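Local coordinates for protein endoglucanase EG-II (Hypocrea jecorina, PDB 3QR3) that hydrolyses internal beta-1,4-glucosidic bonds of cellulose, its catalytic domain being a TIM barrel of glycoside hydrolase family 5, at residues G65-L69 / V70-L74; A123-T126 / S127-S130; V153-N156 / T157-A160; E164-T167 / A168-A172; P244-T247 / W248-N252. All coordinates share one frame; numbering follows the deposited sequence.

Contact 1 (G65-L69 / V70-L74); sequences GWQYL and VNNNL
The indole of Trp66 receives one methyl at each end of its ring system, both arriving obliquely. Leu74 CD1 lies against the benzo end, 3.5 Å from Trp66 CZ2, while Val70 CG2 comes to 4.1 Å from Trp66 CD1 at the pyrrole end. Two amides also meet, those of Gln67 and Asn72, turned 75° to each other; the side chains cross at about a right angle, Asn72 OD1 resting 3.4 Å from Gln67 CB, while Gln67 NE2 bonds outward to Gly21 and Asn111. A chi1 of -174° swings the indole away from its own backbone N and puts it where Val70 CG2 and Leu74 CD1 reach it. With the indole cut back to alanine, the methyls of Val70 and Leu74 would probably lose the surface they rest on, opening a gap beside Trp110.

The backbone that brings Leu74 back illustrates a Schellman motif. Asn72 N reaches a lone pair of Gln67 O at 2.8 Å, and Asn71 N approaches Tyr68 O from above the carbonyl plane at 3.1 Å. Asn71, with its positive phi, is the C-prime residue of the motif, and a type I' turn from Val70 to Asn73 overlaps it, closed by Asn73 N on Val70 O. The short helix 66-69 directly follows strand 59-64; Trp110 of strand 109-110 meets the indole edge-to-face, and Phe125 and Leu128 of helix 122-136 pack on it too.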
loop_
_atom_site.group_PDB
_atom_site.type_symbol
_atom_site.label_atom_id
_atom_site.label_comp_id
_atom_site.label_asym_id
_atom_site.label_seq_id
_atom_site.Cartn_x
_atom_site.Cartn_y
_atom_site.Cartn_z
ATOM N N GLY A 65 8.828 7.026 -2.679
ATOM C CA GLY A 65 9.724 6.635 -3.748
ATOM C C GLY A 65 11.013 6.050 -3.207
ATOM O O GLY A 65 11.597 6.571 -2.256
ATOM N N TRP A 66 11.446 4.945 -3.804
ATOM C CA TRP A 66 12.751 4.359 -3.506
ATOM C C TRP A 66 13.844 5.431 -3.611
ATOM O O TRP A 66 14.662 5.590 -2.706
ATOM C CB TRP A 66 13.014 3.239 -4.509
ATOM C CG TRP A 66 14.238 2.413 -4.304
ATOM C CD1 TRP A 66 15.236 2.592 -3.384
ATOM C CD2 TRP A 66 14.603 1.274 -5.081
ATOM N NE1 TRP A 66 16.195 1.606 -3.533
ATOM C CE2 TRP A 66 15.833 0.795 -4.579
ATOM C CE3 TRP A 66 14.012 0.615 -6.167
ATOM C CZ2 TRP A 66 16.478 -0.317 -5.123
ATOM C CZ3 TRP A 66 14.653 -0.487 -6.704
ATOM C CH2 TRP A 66 15.873 -0.944 -6.177
ATOM N N GLN A 67 13.833 6.178 -4.708
ATOM C CA GLN A 67 14.868 7.186 -4.960
ATOM C C GLN A 67 14.912 8.210 -3.843
ATOM O O GLN A 67 15.974 8.713 -3.488
ATOM C CB GLN A 67 14.651 7.886 -6.312
ATOM C CG GLN A 67 14.955 6.993 -7.524
ATOM C CD GLN A 67 13.751 6.166 -7.974
ATOM O OE1 GLN A 67 12.893 5.785 -7.163
ATOM N NE2 GLN A 67 13.672 5.902 -9.275
ATOM N N TYR A 68 13.750 8.517 -3.280
ATOM C CA TYR A 68 13.687 9.488 -2.199
ATOM C C TYR A 68 14.442 8.996 -0.957
ATOM O O TYR A 68 15.213 9.740 -0.344
ATOM C CB TYR A 68 12.233 9.808 -1.824
ATOM C CG TYR A 68 12.168 10.794 -0.690
ATOM C CD1 TYR A 68 12.414 12.145 -0.907
ATOM C CD2 TYR A 68 11.902 10.372 0.602
ATOM C CE1 TYR A 68 12.384 13.047 0.127
ATOM C CE2 TYR A 68 11.862 11.267 1.647
ATOM C CZ TYR A 68 12.106 12.602 1.402
ATOM O OH TYR A 68 12.072 13.487 2.448
ATOM N N LEU A 69 14.209 7.741 -0.584
ATOM C CA LEU A 69 14.751 7.212 0.664
ATOM C C LEU A 69 16.270 7.139 0.646
ATOM O O LEU A 69 16.916 7.334 1.673
ATOM C CB LEU A 69 14.151 5.835 0.995
ATOM C CG LEU A 69 12.671 5.857 1.402
ATOM C CD1 LEU A 69 12.171 4.457 1.686
ATOM C CD2 LEU A 69 12.426 6.776 2.604
ATOM N N VAL A 70 16.841 6.858 -0.520
ATOM C CA VAL A 70 18.287 6.765 -0.637
ATOM C C VAL A 70 18.867 7.994 -1.341
ATOM O O VAL A 70 20.026 7.998 -1.731
ATOM C CB VAL A 70 18.710 5.494 -1.387
ATOM C CG1 VAL A 70 18.340 4.247 -0.575
ATOM C CG2 VAL A 70 18.080 5.456 -2.775
ATOM N N ASN A 71 18.051 9.034 -1.490
ATOM C CA ASN A 71 18.444 10.228 -2.241
ATOM C C ASN A 71 19.183 9.895 -3.540
ATOM O O ASN A 71 20.290 10.388 -3.782
ATOM C CB ASN A 71 19.277 11.178 -1.367
ATOM C CG ASN A 71 19.430 12.576 -1.986
ATOM O OD1 ASN A 71 18.501 13.111 -2.583
ATOM N ND2 ASN A 71 20.603 13.169 -1.820
ATOM N N ASN A 72 18.566 9.061 -4.372
ATOM C CA ASN A 72 19.117 8.696 -5.684
ATOM C C ASN A 72 20.409 7.879 -5.682
ATOM O O ASN A 72 20.992 7.649 -6.742
ATOM C CB ASN A 72 19.274 9.940 -6.558
ATOM C CG ASN A 72 17.947 10.645 -6.790
ATOM O OD1 ASN A 72 17.025 10.081 -7.389
ATOM N ND2 ASN A 72 17.840 11.879 -6.311
ATOM N N ASN A 73 20.848 7.433 -4.504
ATOM C CA ASN A 73 22.026 6.573 -4.394
ATOM C C ASN A 73 21.636 5.104 -4.386
ATOM O O ASN A 73 21.414 4.525 -3.324
ATOM C CB ASN A 73 22.810 6.904 -3.121
ATOM C CG ASN A 73 23.334 8.328 -3.111
ATOM O OD1 ASN A 73 23.340 8.989 -2.077
ATOM N ND2 ASN A 73 23.773 8.806 -4.262
ATOM N N LEU A 74 21.546 4.515 -5.569
ATOM C CA LEU A 74 21.119 3.137 -5.680
ATOM C C LEU A 74 22.038 2.234 -4.864
ATOM O O LEU A 74 23.254 2.264 -5.028
ATOM C CB LEU A 74 21.101 2.706 -7.146
ATOM C CG LEU A 74 20.686 1.253 -7.360
ATOM C CD1 LEU A 74 19.294 1.015 -6.774
ATOM C CD2 LEU A 74 20.726 0.893 -8.843
#

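Contact 2 (A123-T126 / S127-S130); sequences AQFT and SLWS
Residues 123-130 run as about two turns of helix, with Ser127 N bonded to Ala123 O, Trp129 N to Phe125 O and Ser130 N to Thr126 O at 2.7 Å, while the Leu128 N bond falls weakly on Phe125 O instead of Gln124 O. The four-residue spacing lets Phe125 and Trp129 project together from the same flank. Their rings form an offset edge-to-face pair: the five-membered ring of Trp129 turns its edge to the face of Phe125, the planes standing at 85° with centroids 5.0 Å apart. Trp129 CD1 sits over that face, displaced toward the rim, and Trp129 NE1 comes to 3.5 Å from Phe125 CZ. The indole N-H is nevertheless spent elsewhere, on the carbonyl of Ile146, a bond that should fix the rotation of the ring and so the edge it offers to Phe125.

Phe125 takes its place because CG stands anti to the backbone N (chi1 -179°), which carries the phenyl out from the helix with its far end leaning toward the following turn. There Leu128 CD2 meets Phe125 CE1 obliquely at 4.3 Å. Thr126, on another flank, turns its hydroxyl back toward Asn122 O in a weak bond. Trp129 and Leu128 face Ile104 of strand 99-104 in the parallel sheet, while Phe125 fills the seam with helix 155-171, as expected in the helical shell of a TIM barrel.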
loop_
_atom_site.group_PDB
_atom_site.type_symbol
_atom_site.label_atom_id
_atom_site.label_comp_id
_atom_site.label_asym_id
_atom_site.label_seq_id
_atom_site.Cartn_x
_atom_site.Cartn_y
_atom_site.Cartn_z
ATOM N N ALA A 123 20.545 -7.615 -4.727
ATOM C CA ALA A 123 21.263 -7.083 -3.567
ATOM C C ALA A 123 21.053 -5.576 -3.389
ATOM O O ALA A 123 21.040 -5.066 -2.262
ATOM C CB ALA A 123 22.747 -7.404 -3.651
ATOM N N GLN A 124 20.900 -4.852 -4.489
ATOM C CA GLN A 124 20.716 -3.404 -4.384
ATOM C C GLN A 124 19.318 -3.072 -3.822
ATOM O O GLN A 124 19.109 -2.013 -3.233
ATOM C CB GLN A 124 20.950 -2.732 -5.735
ATOM C CG GLN A 124 22.432 -2.623 -6.132
ATOM C CD GLN A 124 22.627 -2.146 -7.561
ATOM O OE1 GLN A 124 21.912 -2.565 -8.472
ATOM N NE2 GLN A 124 23.605 -1.261 -7.766
ATOM N N PHE A 125 18.379 -3.996 -4.010
ATOM C CA PHE A 125 17.006 -3.838 -3.531
ATOM C C PHE A 125 16.870 -4.370 -2.107
ATOM O O PHE A 125 16.212 -3.750 -1.276
ATOM C CB PHE A 125 16.035 -4.538 -4.502
ATOM C CG PHE A 125 14.575 -4.431 -4.125
ATOM C CD1 PHE A 125 13.988 -3.200 -3.861
ATOM C CD2 PHE A 125 13.775 -5.570 -4.101
ATOM C CE1 PHE A 125 12.627 -3.112 -3.536
ATOM C CE2 PHE A 125 12.423 -5.493 -3.782
ATOM C CZ PHE A 125 11.850 -4.263 -3.500
ATOM N N THR A 126 17.498 -5.507 -1.813
ATOM C CA THR A 126 17.393 -6.074 -0.470
ATOM C C THR A 126 18.125 -5.155 0.514
ATOM O O THR A 126 17.760 -5.049 1.685
ATOM C CB THR A 126 17.970 -7.515 -0.372
ATOM O OG1 THR A 126 19.372 -7.485 -0.653
ATOM C CG2 THR A 126 17.282 -8.460 -1.359
ATOM N N SER A 127 19.169 -4.494 0.029
ATOM C CA SER A 127 19.883 -3.499 0.825
ATOM C C SER A 127 18.952 -2.385 1.327
ATOM O O SER A 127 19.089 -1.906 2.455
ATOM C CB SER A 127 21.019 -2.897 0.004
ATOM O OG SER A 127 21.143 -1.517 0.256
ATOM N N LEU A 128 18.008 -1.975 0.487
ATOM C CA LEU A 128 17.016 -0.986 0.902
ATOM C C LEU A 128 16.165 -1.566 2.034
ATOM O O LEU A 128 16.030 -0.969 3.096
ATOM C CB LEU A 128 16.127 -0.593 -0.277
ATOM C CG LEU A 128 14.856 0.179 0.086
ATOM C CD1 LEU A 128 15.213 1.606 0.484
ATOM C CD2 LEU A 128 13.844 0.155 -1.074
ATOM N N TRP A 129 15.622 -2.757 1.814
ATOM C CA TRP A 129 14.724 -3.357 2.790
ATOM C C TRP A 129 15.428 -3.796 4.070
ATOM O O TRP A 129 14.841 -3.770 5.148
ATOM C CB TRP A 129 13.907 -4.490 2.166
ATOM C CG TRP A 129 12.712 -3.953 1.451
ATOM C CD1 TRP A 129 12.484 -3.951 0.102
ATOM C CD2 TRP A 129 11.594 -3.291 2.048
ATOM N NE1 TRP A 129 11.280 -3.349 -0.171
ATOM C CE2 TRP A 129 10.713 -2.935 1.006
ATOM C CE3 TRP A 129 11.247 -2.971 3.366
ATOM C CZ2 TRP A 129 9.503 -2.271 1.240
ATOM C CZ3 TRP A 129 10.043 -2.307 3.596
ATOM C CH2 TRP A 129 9.190 -1.966 2.538
ATOM N N SER A 130 16.694 -4.174 3.962
ATOM C CA SER A 130 17.437 -4.586 5.146
ATOM C C SER A 130 17.561 -3.395 6.101
ATOM O O SER A 130 17.395 -3.521 7.318
ATOM C CB SER A 130 18.816 -5.120 4.743
ATOM O OG SER A 130 19.516 -5.618 5.863
#

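Contact 3 (V153-N156 / T157-A160); sequences VNIN and TWAA
Asn154 reaches over the start of helix 155-171 to Thr157, and its side chain can be followed outward atom by atom. CB is 3.9 Å from Thr157 OG1, the asparagine running across the threonine. CG comes closer, 3.5 Å from the same hydroxyl oxygen. At the tip, Asn154 OD1 accepts from Thr157 N at 3.0 Å in a nearly straight bond (167°), the donor standing above the plane of the amide carbonyl. Asn156 N adds a weaker bond to Asn154 OD1. Asn154 ND2 stays 4.0 Å from Thr157 OG1, so OD1 is the atom that caps. With CG anti to the backbone N (chi1 -178°), the carboxamide folds over the first turn, as suits an N-cap asparagine.

The main chain takes over at once: Trp158 N bonds to Asn154 O at 2.9 Å. Beside the cap, Val153 CG2 packs 3.9 Å from Trp158 CB, and Ile155 CD1 meets the indole edge at Trp158 CD1, 4.0 Å away. Trp158 NE1 donates to Pro182 O, at the end of strand 179-182, and Asn154 N is held by Gln117 OE1.

Chemically, one amide oxygen serves amide groups that have no preceding turn to bond to, and its partial negative charge would probably also suit the positive end of the helix dipole.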
loop_
_atom_site.group_PDB
_atom_site.type_symbol
_atom_site.label_atom_id
_atom_site.label_comp_id
_atom_site.label_asym_id
_atom_site.label_seq_id
_atom_site.Cartn_x
_atom_site.Cartn_y
_atom_site.Cartn_z
ATOM N N VAL A 153 6.860 -8.105 -15.555
ATOM C CA VAL A 153 8.116 -8.724 -15.136
ATOM C C VAL A 153 8.011 -10.249 -15.256
ATOM O O VAL A 153 6.914 -10.786 -15.403
ATOM C CB VAL A 153 8.498 -8.336 -13.689
ATOM C CG1 VAL A 153 8.502 -6.812 -13.519
ATOM C CG2 VAL A 153 7.544 -8.991 -12.681
ATOM N N ASN A 154 9.151 -10.935 -15.225
ATOM C CA ASN A 154 9.173 -12.395 -15.127
ATOM C C ASN A 154 8.776 -12.771 -13.709
ATOM O O ASN A 154 9.509 -12.483 -12.759
ATOM C CB ASN A 154 10.577 -12.937 -15.444
ATOM C CG ASN A 154 10.642 -14.470 -15.415
ATOM O OD1 ASN A 154 10.299 -15.105 -14.417
ATOM N ND2 ASN A 154 11.092 -15.062 -16.515
ATOM N N ILE A 155 7.613 -13.397 -13.556
ATOM C CA ILE A 155 7.090 -13.669 -12.228
ATOM C C ILE A 155 7.949 -14.653 -11.436
ATOM O O ILE A 155 7.981 -14.593 -10.204
ATOM C CB ILE A 155 5.618 -14.170 -12.269
ATOM C CG1 ILE A 155 5.014 -14.138 -10.862
ATOM C CG2 ILE A 155 5.537 -15.567 -12.858
ATOM C CD1 ILE A 155 5.028 -12.774 -10.217
ATOM N N ASN A 156 8.639 -15.557 -12.127
ATOM C CA ASN A 156 9.472 -16.537 -11.437
ATOM C C ASN A 156 10.667 -15.839 -10.813
ATOM O O ASN A 156 10.985 -16.035 -9.642
ATOM C CB ASN A 156 9.950 -17.636 -12.396
ATOM C CG ASN A 156 8.805 -18.371 -13.058
ATOM O OD1 ASN A 156 8.081 -19.126 -12.410
ATOM N ND2 ASN A 156 8.632 -18.154 -14.357
ATOM N N THR A 157 11.325 -15.008 -11.607
ATOM C CA THR A 157 12.452 -14.241 -11.103
ATOM C C THR A 157 12.012 -13.262 -10.014
ATOM O O THR A 157 12.677 -13.133 -8.986
ATOM C CB THR A 157 13.156 -13.508 -12.249
ATOM O OG1 THR A 157 13.428 -14.451 -13.289
ATOM C CG2 THR A 157 14.458 -12.879 -11.773
ATOM N N TRP A 158 10.881 -12.590 -10.228
ATOM C CA TRP A 158 10.340 -11.678 -9.204
ATOM C C TRP A 158 10.090 -12.370 -7.849
ATOM O O TRP A 158 10.457 -11.838 -6.798
ATOM C CB TRP A 158 9.071 -10.966 -9.702
ATOM C CG TRP A 158 8.456 -10.034 -8.679
ATOM C CD1 TRP A 158 7.213 -10.133 -8.118
ATOM C CD2 TRP A 158 9.064 -8.873 -8.094
ATOM N NE1 TRP A 158 7.011 -9.103 -7.230
ATOM C CE2 TRP A 158 8.130 -8.320 -7.193
ATOM C CE3 TRP A 158 10.304 -8.248 -8.248
ATOM C CZ2 TRP A 158 8.402 -7.180 -6.447
ATOM C CZ3 TRP A 158 10.570 -7.114 -7.503
ATOM C CH2 TRP A 158 9.622 -6.592 -6.617
ATOM N N ALA A 159 9.474 -13.553 -7.866
ATOM C CA ALA A 159 9.236 -14.296 -6.624
ATOM C C ALA A 159 10.527 -14.597 -5.858
ATOM O O ALA A 159 10.547 -14.562 -4.628
ATOM C CB ALA A 159 8.482 -15.606 -6.909
ATOM N N ALA A 160 11.597 -14.914 -6.586
ATOM C CA ALA A 160 12.908 -15.117 -5.977
ATOM C C ALA A 160 13.392 -13.831 -5.312
ATOM O O ALA A 160 13.883 -13.850 -4.181
ATOM C CB ALA A 160 13.921 -15.590 -7.028
#

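Contact 4 (E164-T167 / A168-A172); sequences EVVT and AIRNA
Ile169 leans back on Val165, one turn earlier in the same helix, with Ile169 CD1 lying 3.8 Å from Val165 CG1. The two branched chains approach at a slant, and the isoleucine also lays its CG1 3.3 Å from Val165 O, so the aliphatic arm passes close to the carbonyl that its own amide uses. That backbone bond, from Ile169 N to Val165 O, is 2.9 Å long. Ile169 CG1 stands beside the backbone N, anti to the carbonyl carbon (chi1 -68°), which turns the long branch back toward Val165.

A second pair occupies the opposite flank. Thr167 and Asn171 run alongside each other, and Thr167 CG2 touches Asn171 ND2 at 3.5 Å, methyl against amide, while the threonine hydroxyl is bonded to Gln163 O. On a third line, Arg170 CG rests 3.4 Å from Val166 O. Beyond this point the arginine bends at chi2, and its NH1 bonds to the carbonyls of Ala174 and Gln177, tying the end of the helix to the loop that leads into the next strand.

A glycine in place of Ile169 removes the branch that meets Val165 CG1 and would probably open a gap against Ile179. Helix 155-171 lies on the strands here and beside helix 122-136: Val166 and Ile169 press on Ile179 of strand 179-182, Val166 and Arg170 reach Leu214 of strand 214-219, and Val165 packs against Phe125 and Trp129 of helix 122-136.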
loop_
_atom_site.group_PDB
_atom_site.type_symbol
_atom_site.label_atom_id
_atom_site.label_comp_id
_atom_site.label_asym_id
_atom_site.label_seq_id
_atom_site.Cartn_x
_atom_site.Cartn_y
_atom_site.Cartn_z
ATOM N N GLU A 164 14.220 -13.129 -1.356
ATOM C CA GLU A 164 15.436 -12.513 -0.831
ATOM C C GLU A 164 15.100 -11.321 0.088
ATOM O O GLU A 164 15.743 -11.101 1.111
ATOM C CB GLU A 164 16.357 -12.059 -1.974
ATOM C CG GLU A 164 17.065 -13.194 -2.737
ATOM C CD GLU A 164 18.292 -12.690 -3.497
ATOM O OE1 GLU A 164 18.906 -11.693 -3.043
ATOM O OE2 GLU A 164 18.645 -13.284 -4.542
ATOM N N VAL A 165 14.095 -10.545 -0.279
ATOM C CA VAL A 165 13.682 -9.425 0.575
ATOM C C VAL A 165 13.116 -9.913 1.910
ATOM O O VAL A 165 13.524 -9.452 2.975
ATOM C CB VAL A 165 12.670 -8.513 -0.137
ATOM C CG1 VAL A 165 12.098 -7.472 0.829
ATOM C CG2 VAL A 165 13.351 -7.823 -1.315
ATOM N N VAL A 166 12.189 -10.861 1.861
ATOM C CA VAL A 166 11.650 -11.421 3.105
ATOM C C VAL A 166 12.771 -11.947 4.013
ATOM O O VAL A 166 12.781 -11.703 5.221
ATOM C CB VAL A 166 10.619 -12.531 2.843
ATOM C CG1 VAL A 166 10.333 -13.305 4.134
ATOM C CG2 VAL A 166 9.332 -11.929 2.275
ATOM N N THR A 167 13.732 -12.647 3.428
ATOM C CA THR A 167 14.848 -13.157 4.214
ATOM C C THR A 167 15.633 -12.013 4.845
ATOM O O THR A 167 16.013 -12.079 6.015
ATOM C CB THR A 167 15.780 -14.030 3.366
ATOM O OG1 THR A 167 15.012 -15.072 2.756
ATOM C CG2 THR A 167 16.890 -14.644 4.231
ATOM N N ALA A 168 15.858 -10.954 4.075
ATOM C CA ALA A 168 16.604 -9.810 4.594
ATOM C C ALA A 168 15.866 -9.137 5.745
ATOM O O ALA A 168 16.475 -8.730 6.737
ATOM C CB ALA A 168 16.897 -8.810 3.492
ATOM N N ILE A 169 14.552 -9.019 5.609
ATOM C CA ILE A 169 13.763 -8.318 6.611
ATOM C C ILE A 169 13.799 -9.091 7.932
ATOM O O ILE A 169 13.989 -8.509 8.992
ATOM C CB ILE A 169 12.308 -8.148 6.140
ATOM C CG1 ILE A 169 12.251 -7.183 4.951
ATOM C CG2 ILE A 169 11.422 -7.685 7.287
ATOM C CD1 ILE A 169 10.869 -7.011 4.368
ATOM N N ARG A 170 13.628 -10.406 7.851
ATOM C CA ARG A 170 13.628 -11.255 9.038
ATOM C C ARG A 170 15.011 -11.311 9.699
ATOM O O ARG A 170 15.124 -11.223 10.924
ATOM C CB ARG A 170 13.146 -12.670 8.688
ATOM C CG ARG A 170 11.691 -12.764 8.210
ATOM C CD ARG A 170 10.701 -12.126 9.191
ATOM N NE ARG A 170 9.314 -12.405 8.812
ATOM C CZ ARG A 170 8.263 -11.662 9.151
ATOM N NH1 ARG A 170 8.411 -10.558 9.874
ATOM N NH2 ARG A 170 7.055 -12.015 8.752
ATOM N N ASN A 171 16.053 -11.470 8.882
ATOM C CA ASN A 171 17.426 -11.508 9.376
ATOM C C ASN A 171 17.873 -10.201 10.024
ATOM O O ASN A 171 18.800 -10.197 10.831
ATOM C CB ASN A 171 18.402 -11.876 8.250
ATOM C CG ASN A 171 18.333 -13.353 7.863
ATOM O OD1 ASN A 171 17.669 -14.155 8.514
ATOM N ND2 ASN A 171 19.021 -13.707 6.792
ATOM N N ALA A 172 17.219 -9.097 9.673
ATOM C CA ALA A 172 17.548 -7.801 10.267
ATOM C C ALA A 172 16.884 -7.619 11.629
ATOM O O ALA A 172 17.085 -6.605 12.295
ATOM C CB ALA A 172 17.142 -6.678 9.338
#

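Contact 5 (P244-T247 / W248-N252); sequences PLAT and WLRQN. With SO4 (sulfate ion), chain K.
Pro244 gives its carbonyl to Trp248 N at 3.1 Å; having no N-H of its own, it lacks a bond to the preceding turn, and the helix is kinked there. Leu245 comes next and carries the apolar part of the contact. Leu245 CG lies 3.8 Å from Leu249 CD1, the side chains meeting at a slant, and Leu245 CD1 comes obliquely to 4.2 Å from Trp248 CE3. At Ala246 the carbonyl oxygen bonds to Arg250 N at 2.8 Å and also lies over one face of the Arg250 guanidinium, and Arg250 NE forms a salt bridge with Asp285. Thr247 ends the segment: its CG2 runs alongside Gln251, 3.7 Å from OE1 of that residue.

Further along, Asn252 N and ND2 grip Trp248 O from opposite faces of its plane, and Asn252 ND2 also lies over one face of the indole. At the ring edge, Trp248 NE1 donates to O4 of a sulfate ion, probably from the crystallisation liquor, at 3.0 Å (163°).

Leu245, Ala246 and Leu249 rest on Tyr287 of strand 287-296, and Trp248 meets Phe216 of strand 214-219. The helix connects that last strand to strand 256-261, a right-handed beta-alpha-beta unit as repeated round a TIM barrel.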
loop_
_atom_site.group_PDB
_atom_site.type_symbol
_atom_site.label_atom_id
_atom_site.label_comp_id
_atom_site.label_asym_id
_atom_site.label_seq_id
_atom_site.Cartn_x
_atom_site.Cartn_y
_atom_site.Cartn_z
ATOM N N PRO A 244 -13.396 -15.739 -6.514
ATOM C CA PRO A 244 -12.381 -16.755 -6.833
ATOM C C PRO A 244 -11.160 -16.639 -5.926
ATOM O O PRO A 244 -10.565 -17.651 -5.557
ATOM C CB PRO A 244 -11.972 -16.420 -8.266
ATOM C CG PRO A 244 -13.083 -15.619 -8.823
ATOM C CD PRO A 244 -13.766 -14.930 -7.685
ATOM N N LEU A 245 -10.769 -15.417 -5.575
ATOM C CA LEU A 245 -9.602 -15.250 -4.715
ATOM C C LEU A 245 -9.883 -15.769 -3.302
ATOM O O LEU A 245 -9.057 -16.459 -2.713
ATOM C CB LEU A 245 -9.143 -13.786 -4.679
ATOM C CG LEU A 245 -7.902 -13.481 -3.838
ATOM C CD1 LEU A 245 -6.736 -14.417 -4.202
ATOM C CD2 LEU A 245 -7.497 -12.024 -4.019
ATOM N N ALA A 246 -11.050 -15.434 -2.756
ATOM C CA ALA A 246 -11.427 -15.916 -1.425
ATOM C C ALA A 246 -11.349 -17.444 -1.340
ATOM O O ALA A 246 -10.801 -18.004 -0.384
ATOM C CB ALA A 246 -12.837 -15.433 -1.049
ATOM N N THR A 247 -11.916 -18.107 -2.341
ATOM C CA THR A 247 -11.915 -19.564 -2.407
ATOM C C THR A 247 -10.495 -20.101 -2.384
ATOM O O THR A 247 -10.173 -20.999 -1.600
ATOM C CB THR A 247 -12.605 -20.052 -3.690
ATOM O OG1 THR A 247 -13.963 -19.591 -3.693
ATOM C CG2 THR A 247 -12.580 -21.592 -3.777
ATOM N N TRP A 248 -9.651 -19.541 -3.250
ATOM C CA TRP A 248 -8.251 -19.940 -3.330
ATOM C C TRP A 248 -7.525 -19.721 -1.997
ATOM O O TRP A 248 -6.839 -20.611 -1.491
ATOM C CB TRP A 248 -7.533 -19.187 -4.458
ATOM C CG TRP A 248 -6.117 -19.638 -4.615
ATOM C CD1 TRP A 248 -5.674 -20.699 -5.347
ATOM C CD2 TRP A 248 -4.958 -19.063 -3.998
ATOM N NE1 TRP A 248 -4.311 -20.818 -5.232
ATOM C CE2 TRP A 248 -3.847 -19.827 -4.408
ATOM C CE3 TRP A 248 -4.752 -17.975 -3.143
ATOM C CZ2 TRP A 248 -2.547 -19.537 -3.994
ATOM C CZ3 TRP A 248 -3.459 -17.691 -2.731
ATOM C CH2 TRP A 248 -2.373 -18.468 -3.161
ATOM N N LEU A 249 -7.687 -18.533 -1.430
ATOM C CA LEU A 249 -7.073 -18.215 -0.152
ATOM C C LEU A 249 -7.504 -19.186 0.932
ATOM O O LEU A 249 -6.696 -19.622 1.756
ATOM C CB LEU A 249 -7.451 -16.795 0.271
ATOM C CG LEU A 249 -6.797 -15.657 -0.527
ATOM C CD1 LEU A 249 -7.418 -14.321 -0.148
ATOM C CD2 LEU A 249 -5.288 -15.638 -0.302
ATOM N N ARG A 250 -8.793 -19.505 0.948
ATOM C CA ARG A 250 -9.356 -20.271 2.047
ATOM C C ARG A 250 -8.887 -21.719 1.966
ATOM O O ARG A 250 -8.531 -22.325 2.979
ATOM C CB ARG A 250 -10.888 -20.180 2.035
ATOM C CG ARG A 250 -11.551 -20.723 3.287
ATOM C CD ARG A 250 -13.058 -20.430 3.312
ATOM N NE ARG A 250 -13.314 -19.010 3.524
ATOM C CZ ARG A 250 -13.921 -18.213 2.649
ATOM N NH1 ARG A 250 -14.363 -18.708 1.499
ATOM N NH2 ARG A 250 -14.096 -16.920 2.932
ATOM N N GLN A 251 -8.889 -22.270 0.759
ATOM C CA GLN A 251 -8.384 -23.627 0.553
ATOM C C GLN A 251 -6.916 -23.745 0.927
ATOM O O GLN A 251 -6.465 -24.808 1.370
ATOM C CB GLN A 251 -8.577 -24.056 -0.894
ATOM C CG GLN A 251 -10.009 -24.343 -1.234
ATOM C CD GLN A 251 -10.223 -24.472 -2.723
ATOM O OE1 GLN A 251 -11.232 -25.014 -3.176
ATOM N NE2 GLN A 251 -9.270 -23.972 -3.500
ATOM N N ASN A 252 -6.170 -22.655 0.760
ATOM C CA ASN A 252 -4.735 -22.679 1.035
ATOM C C ASN A 252 -4.368 -22.140 2.401
ATOM O O ASN A 252 -3.185 -22.050 2.736
ATOM C CB ASN A 252 -3.956 -21.943 -0.051
ATOM C CG ASN A 252 -3.892 -22.727 -1.332
ATOM O OD1 ASN A 252 -3.196 -23.741 -1.416
ATOM N ND2 ASN A 252 -4.634 -22.281 -2.337
HETATM S S SO4 K . -0.931 -22.847 -5.668
HETATM O O1 SO4 K . -0.339 -21.577 -6.050
HETATM O O2 SO4 K . -0.224 -23.927 -6.349
HETATM O O3 SO4 K . -0.803 -23.008 -4.217
HETATM O O4 SO4 K . -2.335 -22.847 -6.077
#

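The five contacts run in series along the chain, on or at the ends of helices around one parallel barrel. Contacts 1 and 2 (centres about 12 Å apart) touch, joining helix 66-69 to helix 122-136. Contact 2 also touches contacts 4 and 3, with centres about 9 and 16 Å away, where helix 122-136 meets helix 155-171. Contacts 3 and 4 share that second helix, at its capped start and near its end, centres about 17 Å apart. Contact 5, on helix 238-251, lies across the chain's centre from contact 1, centres about 37 Å apart. Neighbouring turns build each helix locally, and helices 122-136 and 155-171, packed side by side, form part of the shell round the strands.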